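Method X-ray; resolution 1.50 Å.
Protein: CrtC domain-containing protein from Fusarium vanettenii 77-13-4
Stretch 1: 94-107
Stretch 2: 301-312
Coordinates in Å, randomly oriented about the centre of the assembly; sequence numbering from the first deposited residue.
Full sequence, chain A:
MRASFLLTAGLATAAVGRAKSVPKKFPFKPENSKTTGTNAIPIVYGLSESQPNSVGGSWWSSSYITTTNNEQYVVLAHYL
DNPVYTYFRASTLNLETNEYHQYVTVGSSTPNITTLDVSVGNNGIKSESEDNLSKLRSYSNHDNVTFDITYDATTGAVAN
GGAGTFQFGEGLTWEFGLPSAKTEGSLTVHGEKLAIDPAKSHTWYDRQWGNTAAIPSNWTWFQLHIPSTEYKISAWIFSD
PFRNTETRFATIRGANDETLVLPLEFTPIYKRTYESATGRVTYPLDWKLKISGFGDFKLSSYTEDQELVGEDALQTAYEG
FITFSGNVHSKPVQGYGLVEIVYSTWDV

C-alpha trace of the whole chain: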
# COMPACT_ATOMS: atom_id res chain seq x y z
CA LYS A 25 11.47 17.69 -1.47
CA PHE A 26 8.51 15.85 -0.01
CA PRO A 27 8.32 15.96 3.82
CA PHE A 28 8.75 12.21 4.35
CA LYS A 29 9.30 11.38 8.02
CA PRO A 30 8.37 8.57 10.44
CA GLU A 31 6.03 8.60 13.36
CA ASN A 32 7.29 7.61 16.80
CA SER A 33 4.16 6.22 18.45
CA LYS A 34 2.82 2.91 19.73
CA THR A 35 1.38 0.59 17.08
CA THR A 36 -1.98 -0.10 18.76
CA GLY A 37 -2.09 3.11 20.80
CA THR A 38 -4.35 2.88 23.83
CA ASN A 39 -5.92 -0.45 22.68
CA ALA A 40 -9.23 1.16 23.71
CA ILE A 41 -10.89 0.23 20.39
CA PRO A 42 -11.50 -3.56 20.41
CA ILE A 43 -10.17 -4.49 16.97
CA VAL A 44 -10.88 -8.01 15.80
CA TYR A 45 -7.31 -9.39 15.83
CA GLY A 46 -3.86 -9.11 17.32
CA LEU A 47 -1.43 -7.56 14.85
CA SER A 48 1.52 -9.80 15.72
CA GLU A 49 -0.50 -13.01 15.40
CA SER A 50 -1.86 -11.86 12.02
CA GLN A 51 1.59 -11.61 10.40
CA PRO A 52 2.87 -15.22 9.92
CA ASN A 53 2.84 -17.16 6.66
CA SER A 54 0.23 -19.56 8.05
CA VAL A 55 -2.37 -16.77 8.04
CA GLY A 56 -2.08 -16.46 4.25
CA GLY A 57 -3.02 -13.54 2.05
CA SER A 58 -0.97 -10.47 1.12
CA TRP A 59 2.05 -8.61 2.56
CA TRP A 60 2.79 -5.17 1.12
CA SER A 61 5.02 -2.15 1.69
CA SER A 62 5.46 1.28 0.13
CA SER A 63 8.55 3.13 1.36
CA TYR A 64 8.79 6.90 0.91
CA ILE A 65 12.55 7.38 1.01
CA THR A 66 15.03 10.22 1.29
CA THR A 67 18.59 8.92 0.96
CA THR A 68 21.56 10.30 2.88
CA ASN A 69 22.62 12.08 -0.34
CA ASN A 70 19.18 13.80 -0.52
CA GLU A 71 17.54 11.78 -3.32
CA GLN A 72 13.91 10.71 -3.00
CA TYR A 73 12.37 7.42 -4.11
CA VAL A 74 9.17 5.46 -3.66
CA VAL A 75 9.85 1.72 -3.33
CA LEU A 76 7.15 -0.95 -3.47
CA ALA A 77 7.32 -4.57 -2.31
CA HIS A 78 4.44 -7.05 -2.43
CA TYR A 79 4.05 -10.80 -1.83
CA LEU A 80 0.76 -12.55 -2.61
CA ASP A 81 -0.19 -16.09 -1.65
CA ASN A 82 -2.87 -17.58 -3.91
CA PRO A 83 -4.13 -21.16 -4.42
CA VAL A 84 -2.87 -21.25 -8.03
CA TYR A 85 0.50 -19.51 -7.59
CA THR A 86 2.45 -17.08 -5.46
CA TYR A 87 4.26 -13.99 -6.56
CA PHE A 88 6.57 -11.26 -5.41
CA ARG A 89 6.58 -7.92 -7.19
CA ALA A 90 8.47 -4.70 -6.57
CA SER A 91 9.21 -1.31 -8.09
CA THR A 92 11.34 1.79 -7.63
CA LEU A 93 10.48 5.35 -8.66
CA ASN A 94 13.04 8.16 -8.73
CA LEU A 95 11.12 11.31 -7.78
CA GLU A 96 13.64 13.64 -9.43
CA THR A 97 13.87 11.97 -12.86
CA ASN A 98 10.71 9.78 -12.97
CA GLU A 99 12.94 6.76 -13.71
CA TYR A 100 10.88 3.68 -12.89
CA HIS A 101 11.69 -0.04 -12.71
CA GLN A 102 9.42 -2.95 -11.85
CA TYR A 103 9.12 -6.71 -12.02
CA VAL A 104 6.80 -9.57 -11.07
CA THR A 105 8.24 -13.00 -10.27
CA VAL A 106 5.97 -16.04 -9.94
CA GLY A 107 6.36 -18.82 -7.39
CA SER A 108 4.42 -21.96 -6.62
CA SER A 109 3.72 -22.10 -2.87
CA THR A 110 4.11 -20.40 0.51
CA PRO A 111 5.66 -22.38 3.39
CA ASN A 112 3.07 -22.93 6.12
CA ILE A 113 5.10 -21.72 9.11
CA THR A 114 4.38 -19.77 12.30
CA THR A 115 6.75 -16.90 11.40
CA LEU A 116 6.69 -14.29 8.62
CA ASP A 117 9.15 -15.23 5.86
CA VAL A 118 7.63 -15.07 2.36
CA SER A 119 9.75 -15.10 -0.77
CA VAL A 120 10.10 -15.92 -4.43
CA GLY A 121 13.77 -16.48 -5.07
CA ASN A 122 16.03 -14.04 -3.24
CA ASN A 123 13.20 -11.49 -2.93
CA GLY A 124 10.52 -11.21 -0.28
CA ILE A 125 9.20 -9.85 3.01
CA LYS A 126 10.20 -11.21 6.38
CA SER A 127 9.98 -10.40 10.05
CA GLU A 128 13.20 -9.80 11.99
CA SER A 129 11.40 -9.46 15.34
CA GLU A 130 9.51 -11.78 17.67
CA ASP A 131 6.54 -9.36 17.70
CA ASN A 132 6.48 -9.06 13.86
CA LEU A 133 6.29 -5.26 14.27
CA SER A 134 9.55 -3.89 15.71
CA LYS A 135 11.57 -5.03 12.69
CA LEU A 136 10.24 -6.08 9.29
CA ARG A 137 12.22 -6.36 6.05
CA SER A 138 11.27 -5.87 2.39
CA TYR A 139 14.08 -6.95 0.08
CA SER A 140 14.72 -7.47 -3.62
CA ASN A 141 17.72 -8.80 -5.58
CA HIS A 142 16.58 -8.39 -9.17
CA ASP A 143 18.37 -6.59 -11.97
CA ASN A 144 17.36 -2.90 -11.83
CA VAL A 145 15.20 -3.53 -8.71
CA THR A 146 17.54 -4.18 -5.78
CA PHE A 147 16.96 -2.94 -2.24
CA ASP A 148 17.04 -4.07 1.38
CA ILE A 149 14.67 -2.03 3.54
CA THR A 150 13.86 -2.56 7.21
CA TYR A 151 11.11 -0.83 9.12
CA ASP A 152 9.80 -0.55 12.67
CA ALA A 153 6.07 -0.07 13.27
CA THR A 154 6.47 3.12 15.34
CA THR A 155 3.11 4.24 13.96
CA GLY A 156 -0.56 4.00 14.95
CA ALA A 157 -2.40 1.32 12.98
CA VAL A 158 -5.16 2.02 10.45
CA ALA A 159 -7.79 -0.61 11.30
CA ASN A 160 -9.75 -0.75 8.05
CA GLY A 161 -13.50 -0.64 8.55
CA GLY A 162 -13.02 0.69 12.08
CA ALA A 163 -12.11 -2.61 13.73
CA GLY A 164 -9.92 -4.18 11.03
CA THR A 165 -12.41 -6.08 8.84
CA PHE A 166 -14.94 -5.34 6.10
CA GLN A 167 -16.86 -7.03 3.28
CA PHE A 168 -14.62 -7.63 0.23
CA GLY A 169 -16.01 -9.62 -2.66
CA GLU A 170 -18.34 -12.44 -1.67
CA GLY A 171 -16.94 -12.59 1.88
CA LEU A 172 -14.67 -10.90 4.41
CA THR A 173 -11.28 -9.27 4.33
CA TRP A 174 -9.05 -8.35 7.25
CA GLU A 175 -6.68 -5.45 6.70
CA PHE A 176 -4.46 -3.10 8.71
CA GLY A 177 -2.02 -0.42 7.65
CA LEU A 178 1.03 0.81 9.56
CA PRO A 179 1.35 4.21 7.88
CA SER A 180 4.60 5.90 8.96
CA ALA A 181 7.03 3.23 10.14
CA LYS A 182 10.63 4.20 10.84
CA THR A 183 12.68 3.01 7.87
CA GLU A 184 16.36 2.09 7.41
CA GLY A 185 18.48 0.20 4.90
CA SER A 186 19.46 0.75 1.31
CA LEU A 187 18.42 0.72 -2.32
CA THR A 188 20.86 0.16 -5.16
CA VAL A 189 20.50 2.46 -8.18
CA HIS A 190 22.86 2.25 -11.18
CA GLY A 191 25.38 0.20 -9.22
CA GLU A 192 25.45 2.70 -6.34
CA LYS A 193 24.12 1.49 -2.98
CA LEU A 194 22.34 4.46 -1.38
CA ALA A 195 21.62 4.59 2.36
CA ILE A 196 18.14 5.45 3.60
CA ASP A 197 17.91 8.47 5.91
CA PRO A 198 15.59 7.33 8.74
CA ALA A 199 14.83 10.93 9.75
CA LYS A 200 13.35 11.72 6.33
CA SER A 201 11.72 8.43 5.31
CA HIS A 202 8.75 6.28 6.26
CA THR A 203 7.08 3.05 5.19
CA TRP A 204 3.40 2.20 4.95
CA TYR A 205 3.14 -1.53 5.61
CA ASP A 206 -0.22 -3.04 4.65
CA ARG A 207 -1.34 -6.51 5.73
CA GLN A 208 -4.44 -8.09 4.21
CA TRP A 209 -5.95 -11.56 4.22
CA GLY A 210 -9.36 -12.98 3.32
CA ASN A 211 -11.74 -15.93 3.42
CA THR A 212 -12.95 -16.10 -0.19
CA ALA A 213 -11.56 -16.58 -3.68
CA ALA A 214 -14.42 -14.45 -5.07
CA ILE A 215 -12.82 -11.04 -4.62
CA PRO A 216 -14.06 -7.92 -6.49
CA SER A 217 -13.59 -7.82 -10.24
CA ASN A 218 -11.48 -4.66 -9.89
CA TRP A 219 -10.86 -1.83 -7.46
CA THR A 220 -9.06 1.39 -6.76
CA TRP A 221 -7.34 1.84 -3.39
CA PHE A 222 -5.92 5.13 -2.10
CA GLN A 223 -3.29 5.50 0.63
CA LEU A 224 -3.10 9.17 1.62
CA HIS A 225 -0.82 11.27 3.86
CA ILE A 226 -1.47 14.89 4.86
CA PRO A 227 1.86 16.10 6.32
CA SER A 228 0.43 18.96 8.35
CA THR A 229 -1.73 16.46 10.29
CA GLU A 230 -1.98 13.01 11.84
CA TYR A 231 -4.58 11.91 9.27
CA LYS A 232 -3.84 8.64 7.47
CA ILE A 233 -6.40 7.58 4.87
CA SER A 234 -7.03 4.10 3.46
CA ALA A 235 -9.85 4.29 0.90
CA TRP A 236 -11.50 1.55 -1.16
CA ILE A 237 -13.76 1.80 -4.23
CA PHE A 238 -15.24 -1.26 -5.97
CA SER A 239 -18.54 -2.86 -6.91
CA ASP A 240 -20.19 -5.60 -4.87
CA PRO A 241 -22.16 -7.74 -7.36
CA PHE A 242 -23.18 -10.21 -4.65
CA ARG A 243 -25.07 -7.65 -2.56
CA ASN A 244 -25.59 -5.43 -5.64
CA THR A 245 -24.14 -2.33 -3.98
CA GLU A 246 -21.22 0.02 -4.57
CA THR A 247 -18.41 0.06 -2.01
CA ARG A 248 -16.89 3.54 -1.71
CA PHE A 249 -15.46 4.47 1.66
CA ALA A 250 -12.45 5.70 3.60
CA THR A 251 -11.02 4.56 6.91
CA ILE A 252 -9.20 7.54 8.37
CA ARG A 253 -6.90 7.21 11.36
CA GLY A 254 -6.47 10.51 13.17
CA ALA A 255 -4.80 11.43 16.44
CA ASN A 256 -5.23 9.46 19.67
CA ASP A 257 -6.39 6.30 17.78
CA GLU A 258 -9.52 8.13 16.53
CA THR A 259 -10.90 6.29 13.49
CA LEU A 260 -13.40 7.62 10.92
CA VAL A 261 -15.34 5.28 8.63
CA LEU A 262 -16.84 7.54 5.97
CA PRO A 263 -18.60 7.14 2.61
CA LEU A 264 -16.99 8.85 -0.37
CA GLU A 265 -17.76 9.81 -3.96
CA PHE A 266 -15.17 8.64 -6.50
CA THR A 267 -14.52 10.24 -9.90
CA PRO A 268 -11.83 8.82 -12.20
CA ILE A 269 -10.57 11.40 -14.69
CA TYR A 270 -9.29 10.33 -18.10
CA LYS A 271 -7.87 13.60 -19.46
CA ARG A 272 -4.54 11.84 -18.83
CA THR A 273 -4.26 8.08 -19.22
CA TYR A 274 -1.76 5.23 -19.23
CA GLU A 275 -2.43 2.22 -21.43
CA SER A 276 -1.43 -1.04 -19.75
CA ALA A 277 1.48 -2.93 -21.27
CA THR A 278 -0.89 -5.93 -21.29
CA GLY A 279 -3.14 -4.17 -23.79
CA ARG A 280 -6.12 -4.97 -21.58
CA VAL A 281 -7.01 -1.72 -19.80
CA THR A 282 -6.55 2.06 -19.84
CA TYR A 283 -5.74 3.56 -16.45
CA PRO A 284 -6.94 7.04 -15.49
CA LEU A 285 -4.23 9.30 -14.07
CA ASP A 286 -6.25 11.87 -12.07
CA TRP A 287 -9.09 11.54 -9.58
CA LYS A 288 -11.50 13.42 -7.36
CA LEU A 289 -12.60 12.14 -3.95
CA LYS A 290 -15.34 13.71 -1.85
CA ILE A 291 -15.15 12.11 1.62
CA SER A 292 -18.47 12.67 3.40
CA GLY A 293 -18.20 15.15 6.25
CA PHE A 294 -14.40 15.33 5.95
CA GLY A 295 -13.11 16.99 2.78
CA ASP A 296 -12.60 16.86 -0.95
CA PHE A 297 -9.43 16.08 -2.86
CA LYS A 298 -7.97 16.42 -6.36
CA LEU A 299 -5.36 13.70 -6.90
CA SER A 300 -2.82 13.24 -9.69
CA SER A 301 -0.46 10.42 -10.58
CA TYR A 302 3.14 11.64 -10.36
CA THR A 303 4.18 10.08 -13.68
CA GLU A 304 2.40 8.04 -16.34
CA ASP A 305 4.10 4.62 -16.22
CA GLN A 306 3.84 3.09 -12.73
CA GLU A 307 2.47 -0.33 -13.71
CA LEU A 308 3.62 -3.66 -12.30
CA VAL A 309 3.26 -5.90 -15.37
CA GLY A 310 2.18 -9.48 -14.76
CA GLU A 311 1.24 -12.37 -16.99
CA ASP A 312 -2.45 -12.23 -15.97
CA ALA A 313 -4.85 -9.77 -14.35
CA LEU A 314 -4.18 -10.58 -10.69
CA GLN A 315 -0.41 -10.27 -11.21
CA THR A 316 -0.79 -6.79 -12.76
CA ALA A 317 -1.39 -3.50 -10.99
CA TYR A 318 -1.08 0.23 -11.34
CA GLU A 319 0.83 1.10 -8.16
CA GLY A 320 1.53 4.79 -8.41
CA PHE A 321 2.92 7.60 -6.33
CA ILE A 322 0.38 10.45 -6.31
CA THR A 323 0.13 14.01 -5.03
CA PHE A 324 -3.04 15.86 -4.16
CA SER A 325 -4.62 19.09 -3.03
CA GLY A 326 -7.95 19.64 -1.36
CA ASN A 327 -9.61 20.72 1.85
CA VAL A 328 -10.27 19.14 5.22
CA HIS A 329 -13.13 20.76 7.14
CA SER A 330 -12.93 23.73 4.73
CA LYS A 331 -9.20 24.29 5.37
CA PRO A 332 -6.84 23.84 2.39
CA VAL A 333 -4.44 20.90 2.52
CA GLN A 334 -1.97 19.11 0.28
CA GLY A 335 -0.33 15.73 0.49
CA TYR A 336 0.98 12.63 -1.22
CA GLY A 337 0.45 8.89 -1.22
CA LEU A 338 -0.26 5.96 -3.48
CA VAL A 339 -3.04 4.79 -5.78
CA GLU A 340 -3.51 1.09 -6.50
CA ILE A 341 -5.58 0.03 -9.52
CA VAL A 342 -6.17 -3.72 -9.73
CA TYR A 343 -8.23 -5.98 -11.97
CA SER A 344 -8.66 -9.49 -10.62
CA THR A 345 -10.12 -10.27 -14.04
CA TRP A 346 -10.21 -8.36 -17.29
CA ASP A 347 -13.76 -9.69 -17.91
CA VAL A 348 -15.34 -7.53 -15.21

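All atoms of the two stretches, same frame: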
# COMPACT_ATOMS: atom_id res chain seq x y z
N ASN A 94 12.20 7.02 -9.05
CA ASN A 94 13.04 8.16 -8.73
C ASN A 94 12.20 9.43 -8.86
O ASN A 94 11.72 9.76 -9.95
CB ASN A 94 14.24 8.20 -9.66
CG ASN A 94 15.21 9.35 -9.35
OD1 ASN A 94 14.79 10.47 -9.08
ND2 ASN A 94 16.50 9.07 -9.42
N LEU A 95 12.02 10.16 -7.75
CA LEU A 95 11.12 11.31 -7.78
C LEU A 95 11.72 12.51 -8.48
O LEU A 95 10.97 13.43 -8.85
CB LEU A 95 10.71 11.69 -6.36
CG LEU A 95 9.89 10.62 -5.61
CD1 LEU A 95 9.35 11.18 -4.30
CD2 LEU A 95 8.75 10.10 -6.48
N GLU A 96 13.04 12.53 -8.69
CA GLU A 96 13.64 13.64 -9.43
C GLU A 96 13.51 13.44 -10.94
O GLU A 96 13.19 14.39 -11.66
CB GLU A 96 15.12 13.77 -9.05
CG GLU A 96 15.83 14.92 -9.77
CD GLU A 96 17.32 14.68 -9.93
OE1 GLU A 96 17.94 15.33 -10.81
OE2 GLU A 96 17.88 13.85 -9.19
N THR A 97 13.76 12.23 -11.43
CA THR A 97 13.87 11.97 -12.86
C THR A 97 12.70 11.21 -13.45
O THR A 97 12.62 11.10 -14.68
CB THR A 97 15.15 11.18 -13.14
OG1 THR A 97 15.01 9.86 -12.59
CG2 THR A 97 16.35 11.86 -12.51
N ASN A 98 11.81 10.67 -12.61
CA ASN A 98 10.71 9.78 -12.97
C ASN A 98 11.19 8.40 -13.43
O ASN A 98 10.37 7.61 -13.91
CB ASN A 98 9.79 10.36 -14.05
CG ASN A 98 9.02 11.58 -13.57
OD1 ASN A 98 8.84 11.77 -12.36
ND2 ASN A 98 8.58 12.40 -14.50
N GLU A 99 12.47 8.08 -13.29
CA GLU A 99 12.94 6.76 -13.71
C GLU A 99 12.28 5.68 -12.86
O GLU A 99 12.27 5.76 -11.63
CB GLU A 99 14.46 6.66 -13.59
CG GLU A 99 15.01 5.34 -14.13
CD GLU A 99 16.52 5.22 -14.03
OE1 GLU A 99 17.04 4.09 -14.16
OE2 GLU A 99 17.19 6.25 -13.81
N TYR A 100 11.73 4.67 -13.53
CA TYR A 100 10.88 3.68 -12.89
C TYR A 100 11.27 2.29 -13.35
O TYR A 100 11.47 2.06 -14.55
CB TYR A 100 9.41 3.97 -13.22
CG TYR A 100 8.40 2.92 -12.78
CD1 TYR A 100 7.97 2.86 -11.46
CD2 TYR A 100 7.85 2.03 -13.70
CE1 TYR A 100 7.02 1.92 -11.07
CE2 TYR A 100 6.91 1.08 -13.31
CZ TYR A 100 6.50 1.03 -11.99
OH TYR A 100 5.57 0.09 -11.60
N HIS A 101 11.39 1.36 -12.41
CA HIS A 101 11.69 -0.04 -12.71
C HIS A 101 10.76 -0.92 -11.90
O HIS A 101 10.43 -0.61 -10.76
CB HIS A 101 13.14 -0.37 -12.38
CG HIS A 101 14.13 0.41 -13.19
ND1 HIS A 101 14.48 0.06 -14.47
CD2 HIS A 101 14.80 1.55 -12.91
CE1 HIS A 101 15.34 0.94 -14.94
NE2 HIS A 101 15.55 1.85 -14.02
N GLN A 102 10.34 -2.04 -12.51
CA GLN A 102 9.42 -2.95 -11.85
C GLN A 102 9.64 -4.36 -12.36
O GLN A 102 10.16 -4.57 -13.46
CB GLN A 102 7.95 -2.55 -12.08
CG GLN A 102 7.54 -2.38 -13.54
CD GLN A 102 7.25 -3.69 -14.26
OE1 GLN A 102 6.71 -4.63 -13.68
NE2 GLN A 102 7.61 -3.75 -15.54
N TYR A 103 9.20 -5.33 -11.56
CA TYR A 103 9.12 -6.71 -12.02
C TYR A 103 8.10 -7.47 -11.19
O TYR A 103 7.73 -7.04 -10.09
CB TYR A 103 10.48 -7.41 -11.96
CG TYR A 103 10.91 -7.78 -10.55
CD1 TYR A 103 11.55 -6.86 -9.74
CD2 TYR A 103 10.68 -9.05 -10.05
CE1 TYR A 103 11.95 -7.19 -8.46
CE2 TYR A 103 11.09 -9.40 -8.77
CZ TYR A 103 11.72 -8.46 -7.98
OH TYR A 103 12.13 -8.78 -6.71
N VAL A 104 7.66 -8.59 -11.74
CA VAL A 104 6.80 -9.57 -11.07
C VAL A 104 7.45 -10.93 -11.27
O VAL A 104 7.78 -11.29 -12.40
CB VAL A 104 5.37 -9.58 -11.65
CG1 VAL A 104 4.49 -10.56 -10.88
CG2 VAL A 104 4.75 -8.18 -11.68
N THR A 105 7.65 -11.67 -10.18
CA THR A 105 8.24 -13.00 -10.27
C THR A 105 7.31 -14.01 -9.60
O THR A 105 6.80 -13.77 -8.50
CB THR A 105 9.66 -13.03 -9.67
OG1 THR A 105 10.27 -14.30 -9.93
CG2 THR A 105 9.66 -12.77 -8.17
N VAL A 106 7.04 -15.11 -10.30
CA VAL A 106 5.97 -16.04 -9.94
C VAL A 106 6.57 -17.25 -9.25
O VAL A 106 7.55 -17.84 -9.74
CB VAL A 106 5.15 -16.43 -11.17
CG1 VAL A 106 4.09 -17.46 -10.81
CG2 VAL A 106 4.50 -15.20 -11.76
N GLY A 107 6.01 -17.61 -8.10
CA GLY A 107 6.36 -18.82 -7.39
C GLY A 107 5.22 -19.82 -7.40
O GLY A 107 4.20 -19.64 -8.06
N SER A 301 -1.60 11.32 -10.53
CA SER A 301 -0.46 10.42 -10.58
C SER A 301 0.80 11.21 -10.93
O SER A 301 0.78 12.10 -11.78
CB SER A 301 -0.71 9.31 -11.60
OG SER A 301 0.35 8.37 -11.56
N TYR A 302 1.89 10.87 -10.25
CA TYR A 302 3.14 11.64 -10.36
C TYR A 302 3.75 11.51 -11.75
O TYR A 302 4.33 12.48 -12.28
CB TYR A 302 4.12 11.16 -9.30
CG TYR A 302 5.32 12.05 -9.04
CD1 TYR A 302 5.21 13.19 -8.27
CD2 TYR A 302 6.56 11.71 -9.55
CE1 TYR A 302 6.31 13.99 -8.01
CE2 TYR A 302 7.67 12.50 -9.30
CZ TYR A 302 7.53 13.64 -8.54
OH TYR A 302 8.63 14.42 -8.28
N THR A 303 3.68 10.33 -12.34
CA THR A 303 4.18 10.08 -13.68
C THR A 303 3.35 8.96 -14.29
O THR A 303 2.69 8.19 -13.58
CB THR A 303 5.68 9.73 -13.67
OG1 THR A 303 6.19 9.82 -15.00
CG2 THR A 303 5.91 8.32 -13.13
N GLU A 304 3.37 8.88 -15.62
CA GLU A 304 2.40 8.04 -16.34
C GLU A 304 2.61 6.56 -16.06
O GLU A 304 1.69 5.86 -15.65
CB GLU A 304 2.47 8.32 -17.85
CG GLU A 304 1.97 9.68 -18.28
CD GLU A 304 2.98 10.79 -18.02
OE1 GLU A 304 4.13 10.48 -17.66
OE2 GLU A 304 2.62 11.98 -18.19
N ASP A 305 3.82 6.05 -16.33
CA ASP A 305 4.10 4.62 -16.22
C ASP A 305 4.49 4.29 -14.78
O ASP A 305 5.60 4.59 -14.34
CB ASP A 305 5.20 4.23 -17.20
CG ASP A 305 5.58 2.75 -17.11
OD1 ASP A 305 4.86 1.97 -16.44
OD2 ASP A 305 6.59 2.36 -17.73
N GLN A 306 3.57 3.67 -14.05
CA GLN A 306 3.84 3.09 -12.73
C GLN A 306 3.10 1.77 -12.59
O GLN A 306 2.46 1.48 -11.58
CB GLN A 306 3.46 4.05 -11.60
CG GLN A 306 4.09 5.43 -11.70
CD GLN A 306 3.84 6.28 -10.47
OE1 GLN A 306 4.42 6.04 -9.42
NE2 GLN A 306 2.96 7.27 -10.60
N GLU A 307 3.20 0.93 -13.63
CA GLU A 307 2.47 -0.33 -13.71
C GLU A 307 3.39 -1.52 -13.46
O GLU A 307 4.39 -1.70 -14.16
CB GLU A 307 1.78 -0.48 -15.06
CG GLU A 307 0.96 -1.75 -15.15
CD GLU A 307 0.43 -2.00 -16.55
OE1 GLU A 307 1.15 -1.66 -17.53
OE2 GLU A 307 -0.68 -2.54 -16.67
N LEU A 308 3.03 -2.34 -12.48
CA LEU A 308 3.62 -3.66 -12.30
C LEU A 308 2.98 -4.61 -13.31
O LEU A 308 1.77 -4.83 -13.26
CB LEU A 308 3.39 -4.17 -10.88
CG LEU A 308 3.77 -3.22 -9.74
CD1 LEU A 308 3.37 -3.78 -8.39
CD2 LEU A 308 5.24 -2.98 -9.76
N VAL A 309 3.78 -5.16 -14.22
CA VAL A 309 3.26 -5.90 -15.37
C VAL A 309 3.37 -7.39 -15.11
O VAL A 309 4.47 -7.95 -15.06
CB VAL A 309 3.99 -5.52 -16.66
CG1 VAL A 309 3.41 -6.32 -17.82
CG2 VAL A 309 3.86 -4.03 -16.91
N GLY A 310 2.22 -8.05 -14.97
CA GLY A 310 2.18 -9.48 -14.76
C GLY A 310 1.78 -10.22 -16.02
O GLY A 310 1.57 -9.63 -17.08
N GLU A 311 1.69 -11.53 -15.89
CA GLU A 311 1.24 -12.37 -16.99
C GLU A 311 -0.28 -12.49 -17.06
O GLU A 311 -0.81 -12.85 -18.12
CB GLU A 311 1.88 -13.76 -16.88
CG GLU A 311 3.41 -13.70 -16.94
CD GLU A 311 4.06 -15.07 -17.05
OE1 GLU A 311 4.02 -15.83 -16.05
OE2 GLU A 311 4.61 -15.38 -18.12
N ASP A 312 -0.99 -12.20 -15.98
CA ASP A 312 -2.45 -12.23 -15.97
C ASP A 312 -2.95 -11.01 -15.20
O ASP A 312 -2.17 -10.15 -14.80
CB ASP A 312 -2.97 -13.56 -15.39
CG ASP A 312 -2.65 -13.72 -13.92
OD1 ASP A 312 -2.11 -12.79 -13.30
OD2 ASP A 312 -2.96 -14.80 -13.36
O HOH W 1 7.78 6.03 -15.42
O HOH W 2 6.93 -7.15 -14.97

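Residues that touch across the two stretches are at least 204 positions apart in sequence, yet the stretches run alongside each other in register: CA atoms pair Asn 98 with Thr 303, Tyr 100 with Gln 306, Gln 102 with Leu 308 and Val 104 with Gly 310. The closest pairs, Gln 102 CA to Leu 308 CA and Val 104 CA to Gly 310 CA, are 5.9 Å apart, and Tyr 100 CA to Gln 306 CA is 7.1 Å; these separations leave room for side chains between the backbones, and no backbone-to-backbone hydrogen bond joins them. Together the stretches bury 638 Å², and three residues, Tyr 100, Tyr 302 and Asn 98, have the most surface covered.

Tyr 100 contributes 101 Å². Its CA-to-CB bond points toward stretch 2, and chi1 of 172° (t) extends the ring across the backbone at Asp 305 and Gln 306. Gln 306 CA lies 3.8 Å from the centroid of the Tyr 100 ring and 25° off its normal, a CH-pi contact over the face; Asp 305 O covers the same face, 3.5 Å from Tyr 100 CD2. A flat aromatic ring suits this place because it can pack broadly against a main chain. Its hydroxyl reaches further, with Tyr 100 OH 3.6 Å from Leu 308 CD2. Although Tyr 100 OH is 3.2 Å from Glu 307 N, the angle is too poor for a hydrogen bond.

Tyr 302 answers from the other stretch, with 72 Å² covered. Its hydroxyl donates a short hydrogen bond, 2.6 Å from Tyr 302 OH to Leu 95 O, while Leu 95 CD2 sits over the ring, 4.3 Å from the Tyr 302 centroid and 27° off the normal. One side chain thus satisfies a carbonyl and offers an apolar surface to the buried leucine. Asn 98, with 59 Å² covered, starts sideways, but its end comes nearer: OD1 approaches Tyr 302 CE2 at 3.4 Å and ND2 approaches Thr 303 OG1 at 3.6 Å. Its backbone is linked to stretch 2 by a water that donates to Asp 305 O at 2.8 Å and, weakly, to Asn 98 O at 3.4 Å.

Farther along, Gln 102 serves as a substitute for a backbone partner. Its chi1 of 54° (p) and chi2 of 80° (p) fold the chain so that Gln 102 OE1 accepts from Val 309 N at 3.0 Å, with a nearly straight N-H...O angle of 170°. A second water donates to both Gln 102 OE1 (2.8 Å) and Val 309 O (2.6 Å), bridging the same two residues. The aliphatic part packs as well, Gln 102 CB lying 3.6 Å from Leu 308 CD2. Val 104 continues the apolar packing, its CG2 4.3 Å from Leu 308 CB.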